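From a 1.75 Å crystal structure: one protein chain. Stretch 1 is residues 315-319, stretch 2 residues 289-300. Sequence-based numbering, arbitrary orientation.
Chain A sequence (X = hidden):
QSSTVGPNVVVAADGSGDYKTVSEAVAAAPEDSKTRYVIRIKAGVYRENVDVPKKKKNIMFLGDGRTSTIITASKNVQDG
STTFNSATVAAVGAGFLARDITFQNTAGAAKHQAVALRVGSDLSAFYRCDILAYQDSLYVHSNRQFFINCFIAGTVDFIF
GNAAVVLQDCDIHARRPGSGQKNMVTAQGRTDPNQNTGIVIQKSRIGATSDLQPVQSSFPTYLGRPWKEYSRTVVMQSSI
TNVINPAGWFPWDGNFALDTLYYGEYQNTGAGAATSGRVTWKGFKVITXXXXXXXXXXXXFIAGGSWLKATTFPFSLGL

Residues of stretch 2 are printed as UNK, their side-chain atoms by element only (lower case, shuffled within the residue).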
ATOM      1  N   PHE A 315      -1.848 -13.087 -11.061  1.00  8.39           N
ATOM      2  CA  PHE A 315      -2.353 -11.794 -11.544  1.00  9.30           C
ATOM      3  C   PHE A 315      -3.477 -11.908 -12.578  1.00 10.49           C
ATOM      4  O   PHE A 315      -3.684 -12.963 -13.181  1.00  9.05           O
ATOM      5  CB  PHE A 315      -1.219 -10.977 -12.174  1.00 10.54           C
ATOM      6  CG  PHE A 315      -0.688 -11.569 -13.452  1.00 10.75           C
ATOM      7  CD1 PHE A 315       0.223 -12.618 -13.422  1.00 11.93           C
ATOM      8  CD2 PHE A 315      -1.125 -11.095 -14.688  1.00 11.10           C
ATOM      9  CE1 PHE A 315       0.697 -13.192 -14.604  1.00 12.54           C
ATOM     10  CE2 PHE A 315      -0.659 -11.661 -15.878  1.00 12.00           C
ATOM     11  CZ  PHE A 315       0.254 -12.712 -15.834  1.00 12.63           C
ATOM     12  N   SER A 316      -4.187 -10.796 -12.778  1.00 10.27           N
ATOM     13  CA  SER A 316      -5.278 -10.691 -13.749  1.00 10.63           C
ATOM     14  C   SER A 316      -5.115  -9.322 -14.432  1.00  9.63           C
ATOM     15  O   SER A 316      -5.053  -8.296 -13.755  1.00  8.10           O
ATOM     16  CB  SER A 316      -6.633 -10.777 -13.040  1.00 12.55           C
ATOM     17  OG  SER A 316      -7.693 -10.793 -13.976  1.00 17.37           O
ATOM     18  N   LEU A 317      -5.057  -9.307 -15.764  1.00  8.53           N
ATOM     19  CA  LEU A 317      -4.844  -8.068 -16.514  1.00  7.58           C
ATOM     20  C   LEU A 317      -6.036  -7.142 -16.796  1.00  6.59           C
ATOM     21  O   LEU A 317      -5.847  -5.931 -16.928  1.00  6.50           O
ATOM     22  CB  LEU A 317      -4.146  -8.386 -17.847  1.00  8.16           C
ATOM     23  CG  LEU A 317      -2.769  -9.068 -17.822  1.00  9.38           C
ATOM     24  CD1 LEU A 317      -2.311  -9.330 -19.252  1.00 11.60           C
ATOM     25  CD2 LEU A 317      -1.750  -8.196 -17.095  1.00  9.47           C
ATOM     26  N   GLY A 318      -7.248  -7.688 -16.895  1.00  6.53           N
ATOM     27  CA  GLY A 318      -8.403  -6.850 -17.194  1.00  5.86           C
ATOM     28  C   GLY A 318      -9.516  -6.818 -16.159  1.00  7.20           C
ATOM     29  O   GLY A 318      -9.253  -6.868 -14.958  1.00  6.87           O
ATOM     30  N   LEU A 319     -10.759  -6.719 -16.631  1.00  7.25           N
ATOM     31  CA  LEU A 319     -11.936  -6.684 -15.762  1.00  8.01           C
ATOM     32  C   LEU A 319     -12.377  -8.090 -15.361  1.00  8.92           C
ATOM     33  O   LEU A 319     -13.210  -8.207 -14.438  1.00  8.53           O
ATOM     34  CB  LEU A 319     -13.101  -5.964 -16.458  1.00  8.04           C
ATOM     35  CG  LEU A 319     -13.011  -4.444 -16.662  1.00  8.35           C
ATOM     36  CD1 LEU A 319     -14.172  -3.980 -17.528  1.00  8.41           C
ATOM     37  CD2 LEU A 319     -13.036  -3.731 -15.313  1.00  7.28           C
ATOM     38  OXT LEU A 319     -11.890  -9.063 -15.978  1.00 10.11           O
ATOM     39  N   UNK A 289     -19.682   3.147 -17.569  1.00  7.82           N
ATOM     40  CA  UNK A 289     -19.114   2.624 -18.821  1.00  7.09           C
ATOM     41  C   UNK A 289     -17.923   1.681 -18.592  1.00  7.20           C
ATOM     42  O   UNK A 289     -16.937   2.063 -17.956  1.00  5.88           O
ATOM     43  c   UNK A 289     -18.666   3.787 -19.711  1.00  9.75           C
ATOM     44  o   UNK A 289     -17.917   3.316 -20.816  1.00 11.56           O
ATOM     45  N   UNK A 290     -18.001   0.462 -19.128  1.00  5.61           N
ATOM     46  CA  UNK A 290     -16.923  -0.510 -18.949  1.00  5.96           C
ATOM     47  C   UNK A 290     -15.592  -0.120 -19.606  1.00  5.23           C
ATOM     48  O   UNK A 290     -14.531  -0.510 -19.116  1.00  5.02           O
ATOM     49  c   UNK A 290     -17.353  -1.905 -19.437  1.00  6.19           C
ATOM     50  o   UNK A 290     -17.330  -2.011 -20.853  1.00  6.38           O
ATOM     51  N   UNK A 291     -15.626   0.642 -20.700  1.00  5.42           N
ATOM     52  CA  UNK A 291     -14.370   1.039 -21.343  1.00  4.75           C
ATOM     53  C   UNK A 291     -13.616   2.054 -20.477  1.00  6.31           C
ATOM     54  O   UNK A 291     -12.379   2.104 -20.496  1.00  6.81           O
ATOM     55  o   UNK A 291     -15.414   2.803 -22.713  1.00  4.39           O
ATOM     56  c   UNK A 291     -14.585   1.634 -22.774  1.00  5.57           C
ATOM     57  c   UNK A 291     -15.236   0.600 -23.681  1.00  7.42           C
ATOM     58  N   UNK A 292     -14.360   2.853 -19.711  1.00  5.13           N
ATOM     59  CA  UNK A 292     -13.757   3.852 -18.826  1.00  5.85           C
ATOM     60  C   UNK A 292     -13.112   3.139 -17.631  1.00  6.27           C
ATOM     61  O   UNK A 292     -12.005   3.482 -17.212  1.00  5.50           O
ATOM     62  o   UNK A 292     -16.528   6.901 -17.535  1.00  7.15           O
ATOM     63  o   UNK A 292     -14.983   8.096 -16.534  1.00 10.31           O
ATOM     64  c   UNK A 292     -14.825   4.855 -18.347  1.00  5.40           C
ATOM     65  c   UNK A 292     -14.304   5.983 -17.438  1.00  6.62           C
ATOM     66  c   UNK A 292     -15.347   7.068 -17.151  1.00  8.73           C
ATOM     67  N   UNK A 293     -13.801   2.129 -17.103  1.00  5.46           N
ATOM     68  CA  UNK A 293     -13.295   1.364 -15.964  1.00  5.09           C
ATOM     69  C   UNK A 293     -12.067   0.524 -16.327  1.00  6.79           C
ATOM     70  O   UNK A 293     -11.121   0.421 -15.543  1.00  6.04           O
ATOM     71  c   UNK A 293     -14.401   0.455 -15.412  1.00  5.40           C
ATOM     72  N   UNK A 294     -12.088  -0.076 -17.514  1.00  5.69           N
ATOM     73  CA  UNK A 294     -10.988  -0.923 -17.979  1.00  6.79           C
ATOM     74  C   UNK A 294      -9.645  -0.189 -18.072  1.00  6.54           C
ATOM     75  O   UNK A 294      -8.577  -0.808 -18.002  1.00  6.69           O
ATOM     76  c   UNK A 294     -10.336  -2.476 -19.937  1.00 12.60           C
ATOM     77  c   UNK A 294     -11.363  -1.531 -19.339  1.00  8.94           C
ATOM     78  n   UNK A 294     -10.634  -2.590 -22.339  1.00 17.95           N
ATOM     79  o   UNK A 294     -11.496  -4.238 -21.085  1.00 17.49           O
ATOM     80  c   UNK A 294     -10.866  -3.184 -21.176  1.00 16.85           C
ATOM     81  N   UNK A 295      -9.698   1.130 -18.220  1.00  3.86           N
ATOM     82  CA  UNK A 295      -8.471   1.906 -18.315  1.00  5.09           C
ATOM     83  C   UNK A 295      -7.637   1.850 -17.047  1.00  5.43           C
ATOM     84  O   UNK A 295      -6.426   2.082 -17.081  1.00  5.69           O
ATOM     85  N   UNK A 296      -8.284   1.528 -15.929  1.00  5.23           N
ATOM     86  CA  UNK A 296      -7.607   1.458 -14.637  1.00  4.91           C
ATOM     87  C   UNK A 296      -7.132   0.055 -14.232  1.00  4.90           C
ATOM     88  O   UNK A 296      -6.589  -0.120 -13.139  1.00  4.98           O
ATOM     89  c   UNK A 296      -7.884   5.801 -13.396  1.00  5.52           C
ATOM     90  c   UNK A 296      -9.894   4.061 -14.215  1.00  5.20           C
ATOM     91  c   UNK A 296      -9.059   6.313 -13.945  1.00  5.94           C
ATOM     92  c   UNK A 296      -8.524   2.044 -13.551  1.00  4.05           C
ATOM     93  c   UNK A 296      -8.723   3.538 -13.669  1.00  5.06           C
ATOM     94  c   UNK A 296      -7.723   4.420 -13.262  1.00  5.06           C
ATOM     95  c   UNK A 296     -10.065   5.445 -14.355  1.00  4.01           C
ATOM     96  N   UNK A 297      -7.330  -0.939 -15.104  1.00  4.21           N
ATOM     97  CA  UNK A 297      -6.890  -2.311 -14.815  1.00  4.85           C
ATOM     98  C   UNK A 297      -5.373  -2.447 -15.072  1.00  5.57           C
ATOM     99  O   UNK A 297      -4.790  -1.656 -15.815  1.00  5.45           O
ATOM    100  c   UNK A 297      -9.171  -3.312 -15.299  1.00  6.60           C
ATOM    101  o   UNK A 297      -7.537  -3.080 -17.059  1.00  7.23           O
ATOM    102  c   UNK A 297      -7.688  -3.356 -15.660  1.00  5.27           C
ATOM    103  N   UNK A 298      -4.718  -3.457 -14.464  1.00  5.52           N
ATOM    104  CA  UNK A 298      -3.269  -3.659 -14.634  1.00  5.91           C
ATOM    105  C   UNK A 298      -2.689  -3.579 -16.051  1.00  5.78           C
ATOM    106  O   UNK A 298      -1.689  -2.897 -16.279  1.00  6.08           O
ATOM    107  c   UNK A 298      -3.034  -5.025 -13.986  1.00  6.70           C
ATOM    108  c   UNK A 298      -5.294  -4.512 -13.610  1.00  4.89           C
ATOM    109  c   UNK A 298      -4.067  -5.056 -12.897  1.00  4.61           C
ATOM    110  N   UNK A 299      -3.306  -4.275 -16.999  1.00  5.83           N
ATOM    111  CA  UNK A 299      -2.802  -4.262 -18.361  1.00  4.95           C
ATOM    112  C   UNK A 299      -2.778  -2.902 -19.032  1.00  6.21           C
ATOM    113  O   UNK A 299      -1.923  -2.643 -19.887  1.00  6.16           O
ATOM    114  N   UNK A 300      -3.704  -2.030 -18.643  1.00  5.92           N
ATOM    115  CA  UNK A 300      -3.806  -0.694 -19.227  1.00  7.71           C
ATOM    116  C   UNK A 300      -3.213   0.445 -18.389  1.00  8.45           C
ATOM    117  O   UNK A 300      -2.762   1.448 -18.947  1.00  9.99           O
ATOM    118  c   UNK A 300      -5.278  -0.363 -19.520  1.00  8.17           C
ATOM    119  o   UNK A 300      -5.866  -1.292 -20.420  1.00 10.62           O
TER
HETATM  120  O   HOH W   1     -11.245  -6.722 -19.511  1.00 13.19           O

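Position 289 carries one carbon and then one oxygen, a hydroxymethyl group out of reach of stretch 1: S289, at the N-cap position of the helix that follows. Position 290 has the same pair of atoms, so it is S290; its backbone O lies 3.8 Å from L319 CD1, and its CB 4.3 Å from that methyl. At 291 a carbon bears one oxygen and one carbon, the beta-branched pattern of T291, and the CA-to-CB bond points away from stretch 1.

Position 292 shows three carbons in a row, the third carrying two oxygens. A carboxylate at that depth means E292, which is out of reach of stretch 1 and has both oxygens hydrogen-bonded elsewhere in the structure. Position 293 has a single carbon, hence A293; this buried methyl, CB, sits 4.4 Å from L319 CD2. Position 294 again has three carbons, but the third carries one oxygen and one nitrogen, an amide: Q294. Its CB is 4.1 Å from L319 CD1, while a water donates to Q294 OE1 (3.0 Å) and accepts from L319 N (2.9 Å), bridging the stretches.

No side-chain atom follows CA at 295, so it is G295. Position 296 has one carbon leading to a six-carbon ring without a hydroxyl, F296, whose side chain comes no nearer to stretch 1 than 7.5 Å, from CB to L319 CD2. At 297 one carbon carries an oxygen and a carbon: T297. Its OG1 donates to Q294 O at 2.7 Å, across the type I turn from 294 to 297, and lies 3.3 Å from L317 O; its CG2 approaches L319 CD2 at 3.9 Å and G318 O at 3.6 Å.

Three carbons at 298 close a ring onto the backbone nitrogen, which defines P298; CG is 3.5 Å from S316 O and CD 3.7 Å from L317 O. Position 299 lacks side-chain atoms: G299. An ideal CB here would point toward stretch 1 and lie a tight 3.3 Å from L317 O. Position 300, one carbon then one oxygen, is S300; its N donates to T297 O at 3.1 Å.

The contact combines one direct polar anchor with apolar packing. G299 N donates to L317 O at 3.0 Å with an N-H...acceptor angle of 163°, a nearly straight bond. Beyond it, the CA-to-CB bond of L319 points sideways, but the end of the side chain comes nearer, placing its methyls against S290, A293, Q294 and T297. Together the stretches bury 355 Å², counting both sides.

Stretch 2 289-300: SSTEAQGFTPGS
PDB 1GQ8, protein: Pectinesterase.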